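PDB 6D97: aldehyde dehydrogenase 12, which catalyses the NAD-dependent oxidation of L-glutamate gamma-semialdehyde to glutamate, the last step of proline catabolism in plants. Local coordinates for residues Ser28-Val32 / Glu232-Leu237; His177-Asn183 / Ile530-Pro536. One frame throughout, in Å; residues are numbered along the deposited sequence.

Interaction 1. Residues Ser28-Val32 / Glu232-Leu237; sequences SFATV and EQMIRL
Gln233 reaches from helix 229-240 to Thr31 and binds it twice: Thr31 N donates to Gln233 OE1 (3.0 Å), and Gln233 NE2 donates to Thr31 OG1 (3.0 Å). A primary amide suits this place because it offers an acceptor and a donor together; its m,m rotamer brings both to the loop, and the p rotamer of Thr31 places OG1 where NE2 can donate to it. Glu232 and Arg236, four residues apart, fall on the same side of the helix and pair their charges, Arg236 NE to Glu232 OE2 at 2.9 Å; Thr31 OG1 lies over the guanidinium face, 3.7 Å from Arg236 NE. Glu232 OE1 is taken by the backbone N of Gln46, while Trp53 makes a cation-pi contact with Arg236. An irregular N-terminal segment is thus laid along a helix of the Rossmann-type NAD-binding domain, Phe29 CA lying 5.5 Å from Leu237 CA and Ala30 CA 6.0 Å from Gln233 CA. The flat ring of Phe29 (chi1 p) gives Leu237 a face to pack on: Leu237 CB sits 3.7 Å from the ring centroid, 5° off the normal, in a CH-pi contact, and Phe29 CZ meets Leu237 CD1 at 3.6 Å. Val32 CG1 covers Gln233 CD at 3.5 Å.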
# COMPACT_ATOMS: atom_id res chain seq x y z
N SER A 28 12.90 -16.16 -36.09
CA SER A 28 12.99 -17.62 -36.02
C SER A 28 11.65 -18.25 -35.65
O SER A 28 11.25 -19.25 -36.25
CB SER A 28 14.07 -18.02 -35.01
OG SER A 28 13.88 -19.34 -34.55
N PHE A 29 10.95 -17.67 -34.69
CA PHE A 29 9.69 -18.25 -34.24
C PHE A 29 8.59 -18.12 -35.29
O PHE A 29 7.56 -18.80 -35.17
CB PHE A 29 9.24 -17.58 -32.95
CG PHE A 29 9.00 -16.10 -33.08
CD1 PHE A 29 7.79 -15.62 -33.54
CD2 PHE A 29 10.00 -15.19 -32.75
CE1 PHE A 29 7.57 -14.27 -33.66
CE2 PHE A 29 9.78 -13.83 -32.87
CZ PHE A 29 8.56 -13.37 -33.33
N ALA A 30 8.78 -17.28 -36.29
CA ALA A 30 7.69 -16.93 -37.19
C ALA A 30 7.41 -18.05 -38.18
O ALA A 30 8.32 -18.73 -38.66
CB ALA A 30 8.02 -15.64 -37.94
N THR A 31 6.12 -18.24 -38.47
CA THR A 31 5.68 -19.11 -39.55
C THR A 31 5.04 -18.31 -40.68
O THR A 31 4.45 -18.91 -41.60
CB THR A 31 4.70 -20.16 -39.03
OG1 THR A 31 3.58 -19.52 -38.41
CG2 THR A 31 5.38 -21.08 -38.03
N VAL A 32 5.15 -16.99 -40.65
CA VAL A 32 4.51 -16.12 -41.63
C VAL A 32 5.43 -14.94 -41.93
O VAL A 32 6.17 -14.48 -41.06
CB VAL A 32 3.13 -15.63 -41.13
CG1 VAL A 32 3.28 -14.72 -39.92
CG2 VAL A 32 2.37 -14.92 -42.24
N GLU A 232 -1.02 -15.61 -32.53
CA GLU A 232 -0.46 -16.92 -32.83
C GLU A 232 1.05 -16.85 -32.95
O GLU A 232 1.78 -17.67 -32.38
CB GLU A 232 -1.09 -17.47 -34.12
CG GLU A 232 -1.05 -18.98 -34.22
CD GLU A 232 -0.33 -19.48 -35.46
OE1 GLU A 232 -0.91 -20.30 -36.19
OE2 GLU A 232 0.81 -19.04 -35.70
N GLN A 233 1.55 -15.84 -33.68
CA GLN A 233 2.99 -15.62 -33.76
C GLN A 233 3.56 -15.24 -32.40
O GLN A 233 4.66 -15.67 -32.04
CB GLN A 233 3.29 -14.53 -34.79
CG GLN A 233 2.78 -14.86 -36.18
CD GLN A 233 3.37 -16.14 -36.73
OE1 GLN A 233 4.59 -16.25 -36.89
NE2 GLN A 233 2.52 -17.11 -37.02
N MET A 234 2.83 -14.43 -31.63
CA MET A 234 3.32 -14.04 -30.31
C MET A 234 3.43 -15.25 -29.38
O MET A 234 4.37 -15.34 -28.58
CB MET A 234 2.40 -12.98 -29.70
CG MET A 234 2.90 -12.43 -28.39
SD MET A 234 4.46 -11.55 -28.57
CE MET A 234 5.10 -11.70 -26.91
N ILE A 235 2.50 -16.19 -29.49
CA ILE A 235 2.54 -17.38 -28.64
C ILE A 235 3.74 -18.25 -29.00
O ILE A 235 4.38 -18.85 -28.13
CB ILE A 235 1.22 -18.16 -28.75
CG1 ILE A 235 0.10 -17.37 -28.09
CG2 ILE A 235 1.35 -19.52 -28.09
CD1 ILE A 235 -1.28 -17.91 -28.38
N ARG A 236 4.07 -18.34 -30.30
CA ARG A 236 5.27 -19.07 -30.71
C ARG A 236 6.52 -18.45 -30.12
O ARG A 236 7.42 -19.16 -29.65
CB ARG A 236 5.35 -19.12 -32.23
CG ARG A 236 4.17 -19.83 -32.86
CD ARG A 236 4.27 -19.93 -34.37
NE ARG A 236 3.13 -20.66 -34.91
CZ ARG A 236 3.08 -21.98 -35.06
NH1 ARG A 236 4.13 -22.72 -34.72
NH2 ARG A 236 1.99 -22.56 -35.55
N LEU A 237 6.60 -17.11 -30.12
CA LEU A 237 7.69 -16.42 -29.45
C LEU A 237 7.71 -16.75 -27.97
O LEU A 237 8.77 -17.05 -27.40
CB LEU A 237 7.56 -14.91 -29.68
CG LEU A 237 8.55 -13.88 -29.11
CD1 LEU A 237 8.33 -12.55 -29.83
CD2 LEU A 237 8.46 -13.69 -27.59

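Interaction 2. Residues His177-Asn183 / Ile530-Pro536; sequences HLGQRSN and IIYDVGP
This antiparallel strand pair belongs to the projecting oligomerization sheet of the aldehyde dehydrogenase fold. The N-to-C directions of strands 180-183 and 530-533 differ by 169°, close to the ideal antiparallel 180°, and their axes approach to 4.5 Å. Arg181-Tyr532 and Asn183-Ile530 are hydrogen-bonded pairs: Arg181 N to Tyr532 O is 3.0 Å, Tyr532 N to Arg181 O 2.8 Å, Asn183 N to Ile530 O 2.8 Å and Ile530 N to Asn183 O 2.8 Å. The p rotamer of Arg181 lays its chain beside Tyr532 (Arg181 CG to Tyr532 CB 4.1 Å). Gln180-Asp533 and Ser182-Ile531 are the non-hydrogen-bonded pairs, with their side chains on the other face. There a carboxylate suits Asp533, its two oxygens accepting from two donors, His177 NE2 to Asp533 OD1 (3.0 Å) and Gln180 NE2 to Asp533 OD2 (2.9 Å); Gln180 OE1 takes the backbone N of Asn176.

A type II turn, His177 to Gln180, leads into the first strand. Gly179 (phi 89°) suits its third position, and a CB would also clash with Gly535 O. Beyond the strands, Val534 N donates to Gly179 O (2.9 Å). One water donates to Leu178 O (2.6 Å) and Pro536 O (2.8 Å). The peptide before Pro536 is cis, and Pro536 CD meets Leu178 CD2 at 3.6 Å.

Strand 170-174 flanks 180-187 within the chain, while residues 530-532 pair in parallel with a strand of the second subunit, carrying the sheet across the interface.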
# COMPACT_ATOMS: atom_id res chain seq x y z
N HIS A 177 -4.58 -12.18 20.14
CA HIS A 177 -3.82 -12.83 21.19
C HIS A 177 -2.63 -13.53 20.56
O HIS A 177 -2.55 -13.68 19.34
CB HIS A 177 -4.69 -13.83 21.97
CG HIS A 177 -5.42 -14.80 21.09
ND1 HIS A 177 -6.77 -14.68 20.81
CD2 HIS A 177 -4.99 -15.89 20.43
CE1 HIS A 177 -7.14 -15.66 20.01
NE2 HIS A 177 -6.08 -16.41 19.76
N LEU A 178 -1.71 -13.96 21.42
CA LEU A 178 -0.52 -14.67 20.97
C LEU A 178 -0.89 -15.84 20.07
O LEU A 178 -1.82 -16.59 20.37
CB LEU A 178 0.27 -15.17 22.19
CG LEU A 178 1.54 -15.99 21.94
CD1 LEU A 178 2.59 -15.16 21.22
CD2 LEU A 178 2.08 -16.51 23.26
N GLY A 179 -0.18 -15.96 18.95
CA GLY A 179 -0.41 -17.05 18.03
C GLY A 179 -1.45 -16.80 16.97
O GLY A 179 -1.64 -17.66 16.09
N GLN A 180 -2.13 -15.66 17.00
CA GLN A 180 -3.15 -15.34 16.01
C GLN A 180 -2.70 -14.18 15.14
O GLN A 180 -2.29 -13.14 15.66
CB GLN A 180 -4.49 -15.01 16.68
CG GLN A 180 -5.65 -14.87 15.70
CD GLN A 180 -6.93 -14.41 16.37
OE1 GLN A 180 -7.12 -13.22 16.63
NE2 GLN A 180 -7.82 -15.36 16.66
N ARG A 181 -2.76 -14.37 13.83
CA ARG A 181 -2.46 -13.32 12.86
C ARG A 181 -3.23 -13.65 11.59
O ARG A 181 -3.29 -14.81 11.18
CB ARG A 181 -0.96 -13.21 12.59
CG ARG A 181 -0.29 -14.56 12.42
CD ARG A 181 1.16 -14.55 12.90
NE ARG A 181 1.67 -15.91 13.11
CZ ARG A 181 1.94 -16.43 14.30
NH1 ARG A 181 1.76 -15.71 15.40
NH2 ARG A 181 2.40 -17.68 14.40
N SER A 182 -3.85 -12.63 10.99
CA SER A 182 -4.67 -12.82 9.80
C SER A 182 -3.95 -12.31 8.57
O SER A 182 -3.29 -11.26 8.61
CB SER A 182 -6.02 -12.11 9.95
OG SER A 182 -5.85 -10.73 10.20
N ASN A 183 -4.10 -13.03 7.46
CA ASN A 183 -3.36 -12.75 6.23
C ASN A 183 -4.32 -12.61 5.06
O ASN A 183 -5.28 -13.38 4.94
CB ASN A 183 -2.35 -13.86 5.93
CG ASN A 183 -1.38 -14.09 7.07
OD1 ASN A 183 -1.74 -14.65 8.11
ND2 ASN A 183 -0.15 -13.67 6.88
N ILE A 530 -6.39 -15.95 5.12
CA ILE A 530 -5.90 -17.10 5.87
C ILE A 530 -5.51 -16.60 7.25
O ILE A 530 -4.63 -15.74 7.39
CB ILE A 530 -4.72 -17.79 5.18
CG1 ILE A 530 -5.16 -18.38 3.84
CG2 ILE A 530 -4.14 -18.89 6.06
CD1 ILE A 530 -4.01 -18.92 3.01
N ILE A 531 -6.19 -17.12 8.28
CA ILE A 531 -6.02 -16.65 9.65
C ILE A 531 -5.32 -17.74 10.43
O ILE A 531 -5.90 -18.81 10.68
CB ILE A 531 -7.37 -16.29 10.30
CG1 ILE A 531 -8.13 -15.27 9.45
CG2 ILE A 531 -7.15 -15.79 11.71
CD1 ILE A 531 -9.17 -15.89 8.53
N TYR A 532 -4.08 -17.49 10.82
CA TYR A 532 -3.37 -18.43 11.68
C TYR A 532 -3.77 -18.22 13.13
O TYR A 532 -3.98 -17.09 13.58
CB TYR A 532 -1.85 -18.27 11.51
CG TYR A 532 -1.36 -18.68 10.14
CD1 TYR A 532 -1.18 -20.02 9.81
CD2 TYR A 532 -1.07 -17.72 9.17
CE1 TYR A 532 -0.73 -20.39 8.55
CE2 TYR A 532 -0.62 -18.08 7.92
CZ TYR A 532 -0.45 -19.42 7.61
OH TYR A 532 -0.00 -19.78 6.36
N ASP A 533 -3.89 -19.33 13.85
CA ASP A 533 -4.29 -19.34 15.25
C ASP A 533 -3.66 -20.57 15.89
O ASP A 533 -4.35 -21.56 16.15
CB ASP A 533 -5.81 -19.34 15.39
CG ASP A 533 -6.28 -18.59 16.62
OD1 ASP A 533 -5.45 -18.32 17.51
OD2 ASP A 533 -7.48 -18.26 16.69
N VAL A 534 -2.35 -20.51 16.14
CA VAL A 534 -1.58 -21.70 16.46
C VAL A 534 -1.49 -22.00 17.94
O VAL A 534 -0.93 -23.04 18.32
CB VAL A 534 -0.15 -21.58 15.90
CG1 VAL A 534 -0.17 -21.44 14.39
CG2 VAL A 534 0.55 -20.39 16.54
N GLY A 535 -2.00 -21.12 18.80
CA GLY A 535 -1.84 -21.28 20.22
C GLY A 535 -0.75 -20.39 20.76
O GLY A 535 -0.24 -19.50 20.07
N PRO A 536 -0.36 -20.61 22.03
CA PRO A 536 -0.85 -21.67 22.92
C PRO A 536 -2.27 -21.46 23.42
O PRO A 536 -2.74 -20.32 23.50
CB PRO A 536 0.14 -21.62 24.09
CG PRO A 536 0.57 -20.20 24.13
CD PRO A 536 0.65 -19.77 22.69
O HOH W 1 -2.49 -17.59 22.73
O HOH W 2 -3.34 -18.61 19.32

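Interactions 1 and 2 lie far apart, their centres 50 Å and nearest atoms about 31 Å from each other, and they share no sheet or helix. Along the chain their segments alternate: 28-32, 177-183, 232-237, 530-536. The N-terminal segment packs on a helix that follows strand 180-187, and that strand pairs with the C-terminal strand 526-533. Between segments 177-183 and 232-237 the chain enters the parallel NAD-binding sheet through strands 191-196 and 218-223. Interaction 1 stays within one subunit, with the side chain of Glu232 about 14 Å from the bound NAD, whereas interaction 2 is touched by all three other subunits and helps build the tetramer.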